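Side-chain contacts in dextranase (Pseudarthrobacter oxydans, PDB 6NZS), which catalyses the endohydrolysis of (1->6)-alpha-D-glucosidic linkages in dextran, as a member of glycosyl hydrolase family 49: residues T3-N7 / G8-T12; V246-P249 / N250-W253; S377-N381 / T382-A386. One frame throughout, in Å; residues are numbered along the deposited sequence.

Contact 1: T3-N7 / G8-T12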
# COMPACT_ATOMS: atom_id res chain seq x y z
N THR A 3 7.65 28.54 -9.56
CA THR A 3 7.79 29.22 -8.28
C THR A 3 7.35 28.27 -7.18
O THR A 3 6.18 27.88 -7.14
CB THR A 3 6.94 30.49 -8.23
OG1 THR A 3 7.20 31.29 -9.40
CG2 THR A 3 7.27 31.31 -6.98
N THR A 4 8.26 27.92 -6.28
CA THR A 4 7.95 27.04 -5.17
C THR A 4 7.79 27.82 -3.88
O THR A 4 8.24 28.97 -3.75
CB THR A 4 9.03 25.98 -4.99
OG1 THR A 4 10.30 26.62 -4.76
CG2 THR A 4 9.13 25.08 -6.23
N ALA A 5 7.12 27.20 -2.91
CA ALA A 5 6.86 27.81 -1.61
C ALA A 5 7.80 27.28 -0.55
O ALA A 5 8.07 26.08 -0.48
CB ALA A 5 5.42 27.53 -1.17
N ASP A 6 8.28 28.19 0.31
CA ASP A 6 8.98 27.75 1.51
C ASP A 6 8.70 28.77 2.61
O ASP A 6 9.54 29.60 2.96
CB ASP A 6 10.48 27.56 1.29
CG ASP A 6 11.15 26.90 2.48
OD1 ASP A 6 10.43 26.50 3.42
OD2 ASP A 6 12.39 26.78 2.46
N ASN A 7 7.49 28.70 3.17
CA ASN A 7 7.11 29.57 4.27
C ASN A 7 6.58 28.72 5.42
O ASN A 7 6.60 27.49 5.38
CB ASN A 7 6.12 30.65 3.81
CG ASN A 7 4.83 30.07 3.25
OD1 ASN A 7 4.10 29.38 3.95
ND2 ASN A 7 4.54 30.37 1.98
N GLY A 8 6.11 29.39 6.48
CA GLY A 8 5.69 28.68 7.66
C GLY A 8 4.50 27.76 7.45
O GLY A 8 4.31 26.82 8.22
N ASN A 9 3.68 28.03 6.42
CA ASN A 9 2.43 27.30 6.24
C ASN A 9 2.40 26.41 5.00
O ASN A 9 1.46 25.62 4.87
CB ASN A 9 1.25 28.26 6.13
CG ASN A 9 0.96 28.97 7.43
OD1 ASN A 9 1.51 28.63 8.48
ND2 ASN A 9 0.08 29.96 7.37
N LEU A 10 3.35 26.55 4.10
CA LEU A 10 3.31 25.82 2.84
C LEU A 10 4.73 25.57 2.38
O LEU A 10 5.56 26.48 2.39
CB LEU A 10 2.53 26.61 1.78
CG LEU A 10 2.32 25.96 0.41
CD1 LEU A 10 1.60 24.60 0.52
CD2 LEU A 10 1.54 26.91 -0.50
N HIS A 11 5.01 24.33 1.98
CA HIS A 11 6.31 23.99 1.42
C HIS A 11 6.08 23.13 0.19
O HIS A 11 5.48 22.05 0.29
CB HIS A 11 7.19 23.25 2.42
CG HIS A 11 8.55 22.96 1.90
ND1 HIS A 11 9.26 21.83 2.25
CD2 HIS A 11 9.35 23.65 1.05
CE1 HIS A 11 10.43 21.84 1.63
NE2 HIS A 11 10.51 22.93 0.90
N THR A 12 6.54 23.62 -0.96
CA THR A 12 6.56 22.85 -2.19
C THR A 12 7.98 22.87 -2.75
O THR A 12 8.84 23.62 -2.29
CB THR A 12 5.59 23.39 -3.24
OG1 THR A 12 6.08 24.64 -3.74
CG2 THR A 12 4.20 23.59 -2.66
O HOH W 1 10.76 26.26 -2.19
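A tight chain reversal at the start of the N-terminal Ig-like domain brings Asn7 against Asn9 and Leu10, and Ala5 against Thr12. At the bend, Asn7 OD1 accepts the backbone N-H of Asn9 at 2.8 Å, in the plane of the amide, which makes an Asx turn. The same OD1 takes a weak bond from Leu10 N. Placing CG between its own backbone N and carbonyl carbon (chi1 60°) folds the amide back over the turn. Asn7 N in turn donates to Leu10 O, 3.0 Å away. Further from the bend, Thr12 offers OG1 to Ala5 N at 2.9 Å, a nearly straight bond of 168°, while Thr12 N donates to Ala5 O. That carbonyl oxygen is also met by the His11 ring, whose CD2 edge lies 3.1 Å from it. The Ala5 methyl rests 3.8 Å from CG of Leu10. A water touches Thr4 OG1 and donates to Thr12 O. Thr12 OG1 is also hydrogen-bonded to Asp52, and His11 ND1 to Glu91. Backbone bonds of His11 with Glu91 pair strand 10-11 antiparallel with strand 84-92, and Leu10 and Thr12 pack on Phe90 and on Tyr51 of strand 51-58.

Contact 2: V246-P249 / N250-W253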
# COMPACT_ATOMS: atom_id res chain seq x y z
N VAL A 246 23.87 -1.04 3.17
CA VAL A 246 23.87 -1.91 4.34
C VAL A 246 24.61 -1.16 5.43
O VAL A 246 25.84 -1.01 5.38
CB VAL A 246 24.53 -3.26 4.01
CG1 VAL A 246 24.54 -4.17 5.23
CG2 VAL A 246 23.81 -3.94 2.84
N LEU A 247 23.86 -0.64 6.40
CA LEU A 247 24.31 0.44 7.26
C LEU A 247 25.09 -0.08 8.47
O LEU A 247 24.74 -1.13 9.04
CB LEU A 247 23.11 1.27 7.75
CG LEU A 247 22.34 1.97 6.63
CD1 LEU A 247 21.08 2.65 7.15
CD2 LEU A 247 23.22 2.97 5.90
N PRO A 248 26.12 0.67 8.84
CA PRO A 248 26.98 0.28 9.97
C PRO A 248 26.30 0.55 11.30
O PRO A 248 25.27 1.25 11.37
CB PRO A 248 28.21 1.17 9.78
CG PRO A 248 27.71 2.37 9.07
CD PRO A 248 26.62 1.87 8.15
N PRO A 249 26.84 0.01 12.40
CA PRO A 249 26.10 0.02 13.67
C PRO A 249 25.90 1.40 14.26
O PRO A 249 25.00 1.58 15.08
CB PRO A 249 26.94 -0.87 14.59
CG PRO A 249 28.28 -0.92 13.95
CD PRO A 249 28.08 -0.79 12.49
N ASN A 250 26.70 2.38 13.85
CA ASN A 250 26.59 3.74 14.37
C ASN A 250 25.35 4.48 13.84
O ASN A 250 24.91 5.43 14.48
CB ASN A 250 27.86 4.50 13.99
CG ASN A 250 28.41 4.10 12.61
OD1 ASN A 250 29.08 3.06 12.48
ND2 ASN A 250 28.14 4.93 11.59
N VAL A 251 24.79 4.05 12.71
CA VAL A 251 23.72 4.81 12.07
C VAL A 251 22.39 4.48 12.74
O VAL A 251 21.95 3.33 12.76
CB VAL A 251 23.66 4.52 10.57
CG1 VAL A 251 22.48 5.28 9.95
CG2 VAL A 251 24.96 4.93 9.91
N LYS A 252 21.74 5.51 13.29
CA LYS A 252 20.46 5.34 13.96
C LYS A 252 19.32 6.04 13.25
O LYS A 252 18.16 5.86 13.63
CB LYS A 252 20.54 5.85 15.41
CG LYS A 252 20.79 7.36 15.52
CD LYS A 252 21.05 7.83 16.95
CE LYS A 252 21.10 9.35 17.00
NZ LYS A 252 21.42 9.88 18.36
N TRP A 253 19.61 6.84 12.23
CA TRP A 253 18.60 7.70 11.62
C TRP A 253 18.96 7.94 10.17
O TRP A 253 20.08 8.37 9.87
CB TRP A 253 18.57 9.03 12.38
CG TRP A 253 17.36 9.91 12.18
CD1 TRP A 253 16.45 9.89 11.15
CD2 TRP A 253 16.94 10.95 13.06
NE1 TRP A 253 15.50 10.86 11.35
CE2 TRP A 253 15.77 11.53 12.52
CE3 TRP A 253 17.43 11.45 14.27
CZ2 TRP A 253 15.10 12.58 13.14
CZ3 TRP A 253 16.77 12.50 14.88
CH2 TRP A 253 15.61 13.05 14.32
O HOH W 2 22.76 0.87 12.52
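Pro248 and Val251 close a type I beta turn, Val251 N donating to Pro248 O over 3.1 Å. The N-H points almost straight at the oxygen (166°), but the donor stands above the carbonyl plane instead of on a lone pair. The tight part lies on the side of the turn where the side chains of Pro248, Asn250 and Val251 gather. Asn250 lays its amide against the Pro248 ring, OD1 coming within 3.4 Å of CB and ND2 within 3.6 Å of CG. A first torsion of 36° puts CG between the backbone N and the carbonyl carbon, folding the amide back on Pro248. ND2 is held from beyond the turn by the carbonyls of Glu227 and Val225, which fixes the rotation of the amide. Replacing Asn250 by an alanine is likely to leave those two carbonyls without this donor and to uncover one side of the Pro248 ring. Val251 adds CG2 against Pro248 CG at 3.8 Å.

Packing between the two segments is looser inward, where Leu247 CD1 and Val251 CG1 cross at about a right angle, 4.1 Å apart; Phe268 and Ile230 touch both residues. On the water side, a water lies within hydrogen-bonding distance of Pro248 O (2.8 Å) and of Val251 O. The arrangement is a corner of a parallel beta-solenoid, where a beta turn carries the chain from strand 245-247 of one face to strand 253-256 of another.

Contact 3: S377-N381 / T382-A386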
# COMPACT_ATOMS: atom_id res chain seq x y z
N SER A 377 2.86 -2.35 17.81
CA SER A 377 3.13 -1.28 16.86
C SER A 377 1.84 -0.55 16.53
O SER A 377 0.74 -1.08 16.69
CB SER A 377 3.73 -1.82 15.55
OG SER A 377 4.99 -2.43 15.76
N THR A 378 2.00 0.70 16.07
CA THR A 378 0.90 1.51 15.59
C THR A 378 1.25 2.10 14.23
O THR A 378 2.41 2.39 13.94
CB THR A 378 0.61 2.66 16.55
OG1 THR A 378 1.76 3.51 16.63
CG2 THR A 378 0.30 2.14 17.94
N MET A 379 0.23 2.24 13.39
CA MET A 379 0.37 2.91 12.11
C MET A 379 -0.84 3.81 11.89
O MET A 379 -1.97 3.41 12.15
CB MET A 379 0.46 1.92 10.95
CG MET A 379 0.59 2.59 9.59
SD MET A 379 1.10 1.44 8.30
CE MET A 379 -0.44 0.57 7.96
N LYS A 380 -0.59 5.04 11.43
CA LYS A 380 -1.69 5.94 11.12
C LYS A 380 -1.36 6.79 9.90
O LYS A 380 -0.20 7.15 9.67
CB LYS A 380 -2.08 6.83 12.30
CG LYS A 380 -0.98 7.71 12.82
CD LYS A 380 -1.44 8.42 14.09
CE LYS A 380 -0.39 9.39 14.60
NZ LYS A 380 -1.01 10.51 15.37
N ASN A 381 -2.41 7.12 9.14
CA ASN A 381 -2.34 8.15 8.11
C ASN A 381 -1.41 7.76 6.97
O ASN A 381 -0.38 8.40 6.76
CB ASN A 381 -1.90 9.50 8.73
CG ASN A 381 -2.70 9.86 9.98
OD1 ASN A 381 -3.88 9.54 10.09
ND2 ASN A 381 -2.05 10.55 10.92
N THR A 382 -1.77 6.72 6.22
CA THR A 382 -0.89 6.14 5.23
C THR A 382 -1.62 5.91 3.91
O THR A 382 -2.86 5.92 3.86
CB THR A 382 -0.32 4.80 5.70
OG1 THR A 382 -1.40 3.89 5.93
CG2 THR A 382 0.49 4.95 6.98
N PHE A 383 -0.84 5.72 2.85
CA PHE A 383 -1.35 5.34 1.53
C PHE A 383 -0.54 4.15 1.04
O PHE A 383 0.70 4.20 1.04
CB PHE A 383 -1.21 6.49 0.52
CG PHE A 383 -1.58 6.09 -0.89
CD1 PHE A 383 -2.90 6.14 -1.31
CD2 PHE A 383 -0.61 5.64 -1.78
CE1 PHE A 383 -3.25 5.75 -2.61
CE2 PHE A 383 -0.96 5.24 -3.08
CZ PHE A 383 -2.28 5.30 -3.50
N PHE A 384 -1.21 3.08 0.61
CA PHE A 384 -0.53 1.91 0.07
C PHE A 384 -1.07 1.56 -1.30
O PHE A 384 -2.26 1.27 -1.45
CB PHE A 384 -0.71 0.69 0.97
CG PHE A 384 0.10 0.76 2.23
CD1 PHE A 384 -0.41 1.38 3.36
CD2 PHE A 384 1.36 0.19 2.28
CE1 PHE A 384 0.35 1.45 4.53
CE2 PHE A 384 2.13 0.25 3.44
CZ PHE A 384 1.62 0.88 4.57
N ASN A 385 -0.19 1.56 -2.29
CA ASN A 385 -0.41 0.84 -3.53
C ASN A 385 0.42 -0.43 -3.42
O ASN A 385 1.60 -0.36 -3.06
CB ASN A 385 0.08 1.71 -4.70
CG ASN A 385 -0.02 1.03 -6.06
OD1 ASN A 385 0.92 1.11 -6.84
ND2 ASN A 385 -1.16 0.45 -6.37
N ALA A 386 -0.19 -1.60 -3.66
CA ALA A 386 0.52 -2.86 -3.53
C ALA A 386 -0.07 -3.91 -4.47
O ALA A 386 -1.28 -3.92 -4.71
CB ALA A 386 0.52 -3.39 -2.08
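Met379 reaches across a corner of the chain to Thr382 and Phe384, and apolar and sulfur contacts make up the meeting of their side chains. The apolar ones begin at the bend, where Met379 CG lies 3.5 Å from the methyl CG2 of Thr382; the two side chains cross at about a right angle. With CG2 anti to its own carbonyl carbon, Thr382 turns the methyl back toward the preceding strand and fills the inside of the corner. Further out, Met379 CE comes to 3.6 Å from CE1 of Phe384, approaching the ring obliquely.

The second kind of interaction is a Met-aromatic contact. Met379 SD stands 4.9 Å from the centroid of the Phe384 ring and 80° off its normal, so the sulfur sits at the ring edge, 3.8 Å from CZ. The two side chains reach toward each other from the two arms of the corner. The methionine runs extended through its first two torsions and then bends at the third (77°), which brings CE to the same end of the ring, near CE1.

No hydrogen bond joins the two segments, although Lys380 O lies 3.5 Å from the Thr382 methyl CG2. The polar end of Asn381, at the corner itself, is instead turned to a neighbouring coil, where OD1 accepts from Asn402 ND2. Phe384 and Thr382 both touch Thr403, and Met379 packs on Val355 and Ile400 of the strands before and after.

Strands 377-380 and 382-386 meet at 86°, with Asn381 in a left-handed conformation between them. Such a sharp bend between strands of different faces, lined inside by stacked apolar side chains, is characteristic of the parallel beta-helix of pectate-lyase-like proteins.

The three contacts follow one another along the chain without overlapping. Contact 1 belongs to the N-terminal Ig-like domain, whereas contacts 2 and 3 lie in the parallel beta-solenoid, their strands pairing in parallel with those of neighbouring coils. Their centres are about 32 Å (contacts 1 and 2), about 26 Å (1 and 3) and about 24 Å (2 and 3) apart, and none touches another. Contact 2 turns a corner in an early coil, far from the centre of the chain; contact 3 bends a later coil close to that centre, where Asn381 and Phe383 touch Arg145 of strand 144-150. Contact 3 thus appears to lie where the solenoid meets the Ig-like domain. Contacts 2 and 3 each turn the chain between strands of different faces.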